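Local coordinates for rhomboid protease GlpG (PDB 2NR9), which cleaves transmembrane segments of its substrates within the lipid bilayer, acting as a rhomboid-family serine protease with a serine–histidine catalytic dyad, at residues H56-L61 / F112-V118. The protein carries 2 engineered substitutions. Sequence-based numbering, arbitrary orientation.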
loop_
_atom_site.group_PDB
_atom_site.type_symbol
_atom_site.label_atom_id
_atom_site.label_comp_id
_atom_site.label_asym_id
_atom_site.label_seq_id
_atom_site.Cartn_x
_atom_site.Cartn_y
_atom_site.Cartn_z
ATOM N N HIS A 56 2.661 4.294 -10.508
ATOM C CA HIS A 56 1.892 3.124 -10.926
ATOM C C HIS A 56 0.814 2.737 -9.906
ATOM O O HIS A 56 -0.155 2.053 -10.247
ATOM C CB HIS A 56 2.826 1.936 -11.179
ATOM C CG HIS A 56 3.698 1.593 -10.007
ATOM N ND1 HIS A 56 3.316 0.702 -9.028
ATOM C CD2 HIS A 56 4.925 2.042 -9.647
ATOM C CE1 HIS A 56 4.284 0.585 -8.137
ATOM N NE2 HIS A 56 5.264 1.402 -8.479
ATOM N N THR A 57 0.969 3.217 -8.671
ATOM C CA THR A 57 0.053 2.875 -7.580
ATOM C C THR A 57 -1.236 3.689 -7.592
ATOM O O THR A 57 -2.164 3.398 -6.845
ATOM C CB THR A 57 0.717 3.091 -6.206
ATOM O OG1 THR A 57 0.961 4.490 -6.008
ATOM C CG2 THR A 57 2.018 2.318 -6.108
ATOM N N LEU A 58 -1.270 4.727 -8.415
ATOM C CA LEU A 58 -2.418 5.626 -8.484
ATOM C C LEU A 58 -3.428 5.255 -9.574
ATOM O O LEU A 58 -4.446 5.933 -9.739
ATOM C CB LEU A 58 -1.927 7.057 -8.704
ATOM C CG LEU A 58 -1.565 7.948 -7.503
ATOM C CD1 LEU A 58 -1.270 7.184 -6.224
ATOM C CD2 LEU A 58 -0.452 8.936 -7.855
ATOM N N VAL A 59 -3.115 4.227 -10.358
ATOM C CA VAL A 59 -3.990 3.793 -11.437
ATOM C C VAL A 59 -4.667 2.464 -11.090
ATOM O O VAL A 59 -4.028 1.546 -10.576
ATOM C CB VAL A 59 -3.218 3.637 -12.772
ATOM C CG1 VAL A 59 -4.168 3.230 -13.896
ATOM C CG2 VAL A 59 -2.493 4.928 -13.128
ATOM N N HIS A 60 -5.961 2.370 -11.380
ATOM C CA HIS A 60 -6.715 1.159 -11.106
ATOM C C HIS A 60 -7.415 0.631 -12.360
ATOM O O HIS A 60 -7.673 1.383 -13.302
ATOM C CB HIS A 60 -7.666 1.366 -9.922
ATOM C CG HIS A 60 -6.956 1.464 -8.605
ATOM N ND1 HIS A 60 -6.332 2.620 -8.180
ATOM C CD2 HIS A 60 -6.666 0.519 -7.679
ATOM C CE1 HIS A 60 -5.715 2.389 -7.035
ATOM N NE2 HIS A 60 -5.905 1.123 -6.705
ATOM N N LEU A 61 -7.675 -0.671 -12.382
ATOM C CA LEU A 61 -8.170 -1.327 -13.589
ATOM C C LEU A 61 -9.643 -1.746 -13.566
ATOM O O LEU A 61 -10.185 -2.165 -14.587
ATOM C CB LEU A 61 -7.268 -2.511 -13.936
ATOM C CG LEU A 61 -5.771 -2.165 -13.963
ATOM C CD1 LEU A 61 -4.909 -3.409 -14.137
ATOM C CD2 LEU A 61 -5.463 -1.133 -15.040
ATOM N N PHE A 112 1.653 -3.369 -14.692
ATOM C CA PHE A 112 0.909 -3.483 -13.453
ATOM C C PHE A 112 0.546 -2.103 -12.922
ATOM O O PHE A 112 1.281 -1.138 -13.126
ATOM C CB PHE A 112 1.719 -4.260 -12.410
ATOM C CG PHE A 112 3.063 -3.656 -12.106
ATOM C CD1 PHE A 112 3.201 -2.707 -11.106
ATOM C CD2 PHE A 112 4.194 -4.064 -12.797
ATOM C CE1 PHE A 112 4.436 -2.168 -10.809
ATOM C CE2 PHE A 112 5.426 -3.532 -12.504
ATOM C CZ PHE A 112 5.551 -2.583 -11.507
ATOM N N PHE A 113 -0.593 -2.020 -12.244
ATOM C CA PHE A 113 -1.086 -0.764 -11.682
ATOM C C PHE A 113 -1.860 -1.047 -10.413
ATOM O O PHE A 113 -2.481 -2.102 -10.280
ATOM C CB PHE A 113 -2.048 -0.074 -12.665
ATOM C CG PHE A 113 -1.382 0.512 -13.869
ATOM C CD1 PHE A 113 -1.587 -0.035 -15.124
ATOM C CD2 PHE A 113 -0.599 1.644 -13.758
ATOM C CE1 PHE A 113 -1.006 0.528 -16.235
ATOM C CE2 PHE A 113 -0.017 2.207 -14.865
ATOM C CZ PHE A 113 -0.213 1.647 -16.104
ATOM N N GLY A 114 -1.932 -0.065 -9.524
ATOM C CA GLY A 114 -2.733 -0.233 -8.321
ATOM C C GLY A 114 -2.014 -0.097 -7.000
ATOM O O GLY A 114 -0.806 -0.331 -6.898
ATOM N N LEU A 115 -2.815 0.103 -5.959
ATOM C CA LEU A 115 -2.341 0.360 -4.608
ATOM C C LEU A 115 -2.229 -0.901 -3.710
ATOM O O LEU A 115 -1.854 -0.794 -2.540
ATOM C CB LEU A 115 -3.296 1.374 -3.951
ATOM C CG LEU A 115 -2.879 2.149 -2.702
ATOM C CD1 LEU A 115 -1.731 3.088 -3.022
ATOM C CD2 LEU A 115 -4.087 2.940 -2.155
ATOM N N SER A 116 -2.516 -2.085 -4.256
ATOM C CA SER A 116 -2.512 -3.316 -3.432
ATOM C C SER A 116 -1.162 -3.688 -2.800
ATOM O O SER A 116 -1.119 -4.246 -1.708
ATOM C CB SER A 116 -3.136 -4.507 -4.176
ATOM O OG SER A 116 -2.438 -4.798 -5.370
ATOM N N GLY A 117 -0.068 -3.345 -3.471
ATOM C CA GLY A 117 1.262 -3.579 -2.919
ATOM C C GLY A 117 1.487 -2.711 -1.690
ATOM O O GLY A 117 2.149 -3.126 -0.740
ATOM N N VAL A 118 0.941 -1.497 -1.718
ATOM C CA VAL A 118 1.029 -0.583 -0.577
ATOM C C VAL A 118 0.099 -1.046 0.544
ATOM O O VAL A 118 0.453 -0.983 1.729
ATOM C CB VAL A 118 0.684 0.867 -0.981
ATOM C CG1 VAL A 118 0.714 1.788 0.240
ATOM C CG2 VAL A 118 1.654 1.366 -2.042
HETATM O O HOH W 1 1.260 -0.938 -8.753
#
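His56 and Phe112 meet edge to face, an example of how aromatic and water-mediated contacts converge on the chain just before a protease nucleophile. The side chain of His56 can be followed outward. Its CB lies loosely beside the carbonyl oxygen of Phe112; a chi1 of 56° sets CG between the backbone N and the carbonyl carbon, bringing the ring up to Phe112. CG, ND1 and CE1 of the imidazole then all lie against Phe112 CE1, which stands 3.9 Å from His56 CG and closest, 3.6 Å, to His56 ND1, the two planes inclined at 76°. In the ring plane ND1 also meets a water at 2.6 Å, and that water donates to Gly114 O over 2.8 Å. At the tip, NE2 makes weak hydrogen bonds to Tyr53 O and Ser97 O, so the ring is tied on both nitrogens.

The same histidine holds Gly114 by its other end: Gly114 N donates to His56 O at 2.9 Å and a nearly straight 163°. Val59 O is equally near this nitrogen but badly angled. Gly114 is extended at a positive phi, with backbone angles characteristic of glycine, and its CA packs over one face of His60, 4.1 Å from the ring centroid. On the flank, Val59 lies alongside Phe113, with CG1 over the ring face and CB 3.4 Å from Phe113 CD2.

Gly114, Ser116 and Gly117 supply the fixed positions of the GxSG motif of rhomboid proteases, and nucleophilic Ser116 is hydrogen-bonded to His169. The chain entering the helix at Ser116 is thus positioned by one direct amide bond, a water-bridged carbonyl and ring packing, with no salt bridge between the two segments.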